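Local coordinates for uncharacterized protein A6V7T0 (Pseudomonas aeruginosa, PDB 3K12), which is of unknown function but belongs to the Endoribonuclease L-PSP family of the YjgF-like clan, small alpha-beta proteins that typically assemble as trimers, at residues D37-I42 with N77-Q82; Q82-P85 with A89-R92. One frame throughout, in Å; residues are numbered along the deposited sequence.

Contact 1: residues D37-I42 with N77-Q82; sequences DQTRQI and NQVWDQ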
loop_
_atom_site.group_PDB
_atom_site.type_symbol
_atom_site.label_atom_id
_atom_site.label_comp_id
_atom_site.label_asym_id
_atom_site.label_seq_id
_atom_site.Cartn_x
_atom_site.Cartn_y
_atom_site.Cartn_z
ATOM N N ASP D 37 -8.114 -17.721 12.823
ATOM C CA ASP D 37 -9.521 -17.326 12.866
ATOM C C ASP D 37 -9.681 -15.925 12.263
ATOM O O ASP D 37 -10.550 -15.717 11.409
ATOM C CB ASP D 37 -10.050 -17.391 14.305
ATOM C CG ASP D 37 -11.491 -16.898 14.435
ATOM O OD1 ASP D 37 -12.359 -17.366 13.670
ATOM O OD2 ASP D 37 -11.758 -16.040 15.305
ATOM N N GLN D 38 -8.822 -14.999 12.675
ATOM C CA GLN D 38 -8.925 -13.600 12.212
ATOM C C GLN D 38 -8.631 -13.466 10.730
ATOM O O GLN D 38 -9.330 -12.740 10.013
ATOM C CB GLN D 38 -8.032 -12.688 13.011
ATOM C CG GLN D 38 -8.443 -12.605 14.478
ATOM C CD GLN D 38 -7.893 -11.400 15.195
ATOM O OE1 GLN D 38 -7.540 -10.392 14.568
ATOM N NE2 GLN D 38 -7.842 -11.471 16.528
ATOM N N THR D 39 -7.648 -14.225 10.257
ATOM C CA THR D 39 -7.285 -14.232 8.848
ATOM C C THR D 39 -8.452 -14.768 7.997
ATOM O O THR D 39 -8.787 -14.219 6.944
ATOM C CB THR D 39 -5.989 -15.037 8.604
ATOM O OG1 THR D 39 -4.926 -14.454 9.379
ATOM C CG2 THR D 39 -5.610 -15.015 7.128
ATOM N N ARG D 40 -9.085 -15.859 8.464
ATOM C CA ARG D 40 -10.222 -16.426 7.743
ATOM C C ARG D 40 -11.371 -15.421 7.678
ATOM O O ARG D 40 -11.969 -15.257 6.623
ATOM C CB ARG D 40 -10.755 -17.647 8.490
ATOM C CG ARG D 40 -9.786 -18.758 8.657
ATOM C CD ARG D 40 -10.293 -19.869 9.644
ATOM N NE ARG D 40 -9.304 -20.939 9.594
ATOM C CZ ARG D 40 -9.111 -21.668 8.492
ATOM N NH1 ARG D 40 -8.165 -22.585 8.433
ATOM N NH2 ARG D 40 -9.890 -21.455 7.445
ATOM N N GLN D 41 -11.691 -14.808 8.815
ATOM C CA GLN D 41 -12.761 -13.787 8.862
ATOM C C GLN D 41 -12.525 -12.679 7.834
ATOM O O GLN D 41 -13.449 -12.279 7.110
ATOM C CB GLN D 41 -12.888 -13.132 10.227
ATOM C CG GLN D 41 -13.507 -14.010 11.328
ATOM C CD GLN D 41 -13.534 -13.274 12.642
ATOM O OE1 GLN D 41 -14.135 -12.201 12.754
ATOM N NE2 GLN D 41 -12.841 -13.819 13.648
ATOM N N ILE D 42 -11.285 -12.190 7.788
ATOM C CA ILE D 42 -10.912 -11.111 6.882
ATOM C C ILE D 42 -11.005 -11.562 5.440
ATOM O O ILE D 42 -11.600 -10.876 4.621
ATOM C CB ILE D 42 -9.508 -10.586 7.221
ATOM C CG1 ILE D 42 -9.530 -9.799 8.540
ATOM C CG2 ILE D 42 -8.950 -9.722 6.058
ATOM C CD1 ILE D 42 -8.164 -9.640 9.156
ATOM N N ASN D 77 0.109 -17.482 7.361
ATOM C CA ASN D 77 0.445 -18.110 6.090
ATOM C C ASN D 77 -0.232 -19.459 5.867
ATOM O O ASN D 77 -0.493 -19.824 4.731
ATOM C CB ASN D 77 1.954 -18.250 5.913
ATOM C CG ASN D 77 2.635 -16.923 5.800
ATOM O OD1 ASN D 77 2.076 -15.945 5.283
ATOM N ND2 ASN D 77 3.854 -16.855 6.303
ATOM N N GLN D 78 -0.527 -20.155 6.964
ATOM C CA GLN D 78 -1.266 -21.427 6.911
ATOM C C GLN D 78 -2.613 -21.212 6.223
ATOM O O GLN D 78 -2.965 -21.931 5.281
ATOM C CB GLN D 78 -1.449 -21.975 8.330
ATOM C CG GLN D 78 -2.281 -23.258 8.480
ATOM C CD GLN D 78 -2.708 -23.472 9.942
ATOM O OE1 GLN D 78 -3.767 -24.049 10.219
ATOM N NE2 GLN D 78 -1.907 -22.981 10.872
ATOM N N VAL D 79 -3.343 -20.192 6.663
ATOM C CA VAL D 79 -4.642 -19.899 6.042
ATOM C C VAL D 79 -4.481 -19.368 4.615
ATOM O O VAL D 79 -5.188 -19.791 3.699
ATOM C CB VAL D 79 -5.465 -18.913 6.914
ATOM C CG1 VAL D 79 -6.774 -18.547 6.254
ATOM C CG2 VAL D 79 -5.696 -19.524 8.288
ATOM N N TRP D 80 -3.551 -18.409 4.433
ATOM C CA TRP D 80 -3.270 -17.863 3.114
ATOM C C TRP D 80 -3.049 -18.974 2.074
ATOM O O TRP D 80 -3.603 -18.943 0.984
ATOM C CB TRP D 80 -2.039 -16.933 3.204
ATOM C CG TRP D 80 -1.729 -16.217 1.926
ATOM C CD1 TRP D 80 -0.958 -16.667 0.908
ATOM C CD2 TRP D 80 -2.213 -14.918 1.523
ATOM N NE1 TRP D 80 -0.915 -15.737 -0.117
ATOM C CE2 TRP D 80 -1.675 -14.654 0.243
ATOM C CE3 TRP D 80 -3.038 -13.958 2.123
ATOM C CZ2 TRP D 80 -1.924 -13.447 -0.461
ATOM C CZ3 TRP D 80 -3.287 -12.764 1.438
ATOM C CH2 TRP D 80 -2.737 -12.525 0.153
ATOM N N ASP D 81 -2.231 -19.965 2.456
ATOM C CA ASP D 81 -1.885 -21.063 1.563
ATOM C C ASP D 81 -3.056 -22.027 1.287
ATOM O O ASP D 81 -3.037 -22.776 0.297
ATOM C CB ASP D 81 -0.681 -21.838 2.122
ATOM C CG ASP D 81 0.607 -21.029 2.101
ATOM O OD1 ASP D 81 0.680 -19.991 1.406
ATOM O OD2 ASP D 81 1.563 -21.441 2.803
ATOM N N GLN D 82 -4.072 -21.969 2.127
ATOM C CA GLN D 82 -5.278 -22.797 1.953
ATOM C C GLN D 82 -6.398 -22.107 1.235
ATOM O O GLN D 82 -7.417 -22.702 0.992
ATOM C CB GLN D 82 -5.823 -23.238 3.330
ATOM C CG GLN D 82 -4.980 -24.303 3.969
ATOM C CD GLN D 82 -5.301 -24.552 5.423
ATOM O OE1 GLN D 82 -6.353 -24.129 5.952
ATOM N NE2 GLN D 82 -4.394 -25.239 6.090
#
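Val79 reaches across from one helix to the other and puts its two methyl groups to different uses. On the buried side CG1 lies 3.8 Å from Thr39 CG2, and the two side chains lie alongside, pointing opposite ways. With chi1 of Thr39 at -59°, OG1 stays beside the backbone N and CG2 is the branch anti to it; OG1 is hydrogen-bonded to the carbonyl of Ile35 one turn back, and its polar atom is thus satisfied within the helix while the methyl faces Val79. Val79 CG1 also meets the start of the next side chain, 3.9 Å from Arg40 CG.

Toward solvent the contact becomes looser. Arg40 runs extended from CG to NE and carries its guanidinium across Val79, whose CG2 sits 3.7 Å above the plane of the group, near its rim. Beyond the valine, NH1 makes a weak hydrogen bond to OE1 of exposed Gln82, at 3.4 Å. OE1 comes at the guanidinium's edge, near its plane, and the amide is turned 37° from it.

The segments run in broadly the same direction, their axes 9.2 Å apart and inclined by 37°. Val79 also packs on Gln36 and Leu43 of helix 35-52, while on the sheet side Thr39 rests on Val106 and Met108 of strand 106-113 and Trp80 on Val63 and Ile65 of strand 60-67.

Contact 2: residues Q82-P85 with A89-R92; sequences QWFP and APTR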
loop_
_atom_site.group_PDB
_atom_site.type_symbol
_atom_site.label_atom_id
_atom_site.label_comp_id
_atom_site.label_asym_id
_atom_site.label_seq_id
_atom_site.Cartn_x
_atom_site.Cartn_y
_atom_site.Cartn_z
ATOM N N GLN D 82 -4.072 -21.969 2.127
ATOM C CA GLN D 82 -5.278 -22.797 1.953
ATOM C C GLN D 82 -6.398 -22.107 1.235
ATOM O O GLN D 82 -7.417 -22.702 0.992
ATOM C CB GLN D 82 -5.823 -23.238 3.330
ATOM C CG GLN D 82 -4.980 -24.303 3.969
ATOM C CD GLN D 82 -5.301 -24.552 5.423
ATOM O OE1 GLN D 82 -6.353 -24.129 5.952
ATOM N NE2 GLN D 82 -4.394 -25.239 6.090
ATOM N N TRP D 83 -6.220 -20.831 0.899
ATOM C CA TRP D 83 -7.340 -19.998 0.480
ATOM C C TRP D 83 -7.485 -19.799 -1.025
ATOM O O TRP D 83 -8.583 -19.802 -1.561
ATOM C CB TRP D 83 -7.205 -18.621 1.175
ATOM C CG TRP D 83 -8.446 -17.782 1.016
ATOM C CD1 TRP D 83 -8.642 -16.785 0.119
ATOM C CD2 TRP D 83 -9.636 -17.869 1.795
ATOM N NE1 TRP D 83 -9.912 -16.251 0.268
ATOM C CE2 TRP D 83 -10.546 -16.904 1.292
ATOM C CE3 TRP D 83 -10.027 -18.671 2.865
ATOM C CZ2 TRP D 83 -11.826 -16.720 1.833
ATOM C CZ3 TRP D 83 -11.306 -18.469 3.413
ATOM C CH2 TRP D 83 -12.166 -17.504 2.900
ATOM N N PHE D 84 -6.363 -19.524 -1.693
ATOM C CA PHE D 84 -6.408 -19.092 -3.087
ATOM C C PHE D 84 -6.206 -20.224 -4.076
ATOM O O PHE D 84 -5.470 -21.176 -3.770
ATOM C CB PHE D 84 -5.334 -18.009 -3.344
ATOM C CG PHE D 84 -5.584 -16.717 -2.596
ATOM C CD1 PHE D 84 -6.497 -15.780 -3.107
ATOM C CD2 PHE D 84 -4.903 -16.438 -1.430
ATOM C CE1 PHE D 84 -6.729 -14.596 -2.443
ATOM C CE2 PHE D 84 -5.128 -15.236 -0.739
ATOM C CZ PHE D 84 -6.060 -14.300 -1.260
ATOM N N PRO D 85 -6.876 -20.149 -5.246
ATOM C CA PRO D 85 -6.636 -21.145 -6.301
ATOM C C PRO D 85 -5.154 -21.190 -6.683
ATOM O O PRO D 85 -4.459 -20.158 -6.667
ATOM C CB PRO D 85 -7.529 -20.695 -7.449
ATOM C CG PRO D 85 -8.162 -19.398 -7.020
ATOM C CD PRO D 85 -7.870 -19.127 -5.614
ATOM N N ALA D 89 -2.873 -16.646 -6.432
ATOM C CA ALA D 89 -2.769 -15.786 -5.255
ATOM C C ALA D 89 -2.201 -14.421 -5.617
ATOM O O ALA D 89 -1.330 -14.302 -6.497
ATOM C CB ALA D 89 -1.944 -16.400 -4.149
ATOM N N PRO D 90 -2.690 -13.384 -4.932
ATOM C CA PRO D 90 -2.206 -12.052 -5.298
ATOM C C PRO D 90 -0.811 -11.771 -4.772
ATOM O O PRO D 90 -0.319 -12.458 -3.848
ATOM C CB PRO D 90 -3.184 -11.134 -4.575
ATOM C CG PRO D 90 -3.586 -11.940 -3.309
ATOM C CD PRO D 90 -3.710 -13.353 -3.864
ATOM N N THR D 91 -0.201 -10.726 -5.338
ATOM C CA THR D 91 1.037 -10.209 -4.751
ATOM C C THR D 91 0.752 -9.716 -3.347
ATOM O O THR D 91 -0.361 -9.268 -3.058
ATOM C CB THR D 91 1.664 -9.086 -5.607
ATOM O OG1 THR D 91 0.878 -7.878 -5.500
ATOM C CG2 THR D 91 1.802 -9.526 -7.052
ATOM N N ARG D 92 1.744 -9.776 -2.473
ATOM C CA ARG D 92 1.559 -9.403 -1.083
ATOM C C ARG D 92 2.822 -8.783 -0.520
ATOM O O ARG D 92 3.918 -8.998 -1.029
ATOM C CB ARG D 92 1.043 -10.572 -0.231
ATOM C CG ARG D 92 1.723 -11.901 -0.464
ATOM C CD ARG D 92 1.354 -12.921 0.611
ATOM N NE ARG D 92 2.181 -12.826 1.808
ATOM C CZ ARG D 92 2.004 -13.600 2.876
ATOM N NH1 ARG D 92 1.010 -14.496 2.894
ATOM N NH2 ARG D 92 2.784 -13.458 3.943
#
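Phe84 lays its ring against Pro90 where the helix of a beta-alpha-beta unit (strand 60-67, helix 73-83, strand 91-96) gives way to the loop leading into its second strand. The main interaction is a CH-pi contact: Pro90 CD stands 3.6 Å from the centroid of the Phe84 ring and only 13° off its normal, so the methylene looks almost straight down on the ring centre. The two side chains cross at about a right angle, and CD is the pyrrolidine atom that makes the close approach.

The opposite face of the same ring is covered as well. There Trp83 CD1, from the preceding residue, lies 3.7 Å above the plane and over its centre. The phenyl group is therefore clamped between an indole carbon and a proline methylene, an arrangement that should restrict its tilt. CG of Phe84 is anti to the carbonyl carbon (chi1 -66°), and this rotation carries the ring in between them.

Ala89 packs at the base of the side chain. Its methyl approaches the ring obliquely and lies 3.8 Å from Phe84 CB, so alanine and proline together follow the phenylalanine from its root to its far end.

Around this cluster, Trp80 packs on Pro90 and meets the Phe84 ring with the planes at about 55°, while Leu43 of helix 35-52 also touches Phe84. Pro90 in turn rests on Val60 and Val63 of strand 60-67. At the far end of the phenyl ring, Pro90 CG comes within 4.0 Å of Phe84 CZ.

In the fold
Contacts 1 and 2 have centres about 10 Å apart and come one after the other along the chain: contact 1 brings helix 35-52 against helix 73-83, and contact 2 follows that second helix out through its C-terminal end to strand 91-96. Gln82 belongs to both. A direct bridge also joins them, since Arg92 NH2 probably hydrogen-bonds Asn77 OD1 at 2.9 Å and the Arg92 guanidinium makes a cation-pi contact with Trp80. Helix 73-83 is thus tied to its helical neighbour and to strand 91-96, one of the two edge strands of the sheet within this chain. Backbone hydrogen bonds from Arg92 to a second subunit carry that strand into the three-chain assembly.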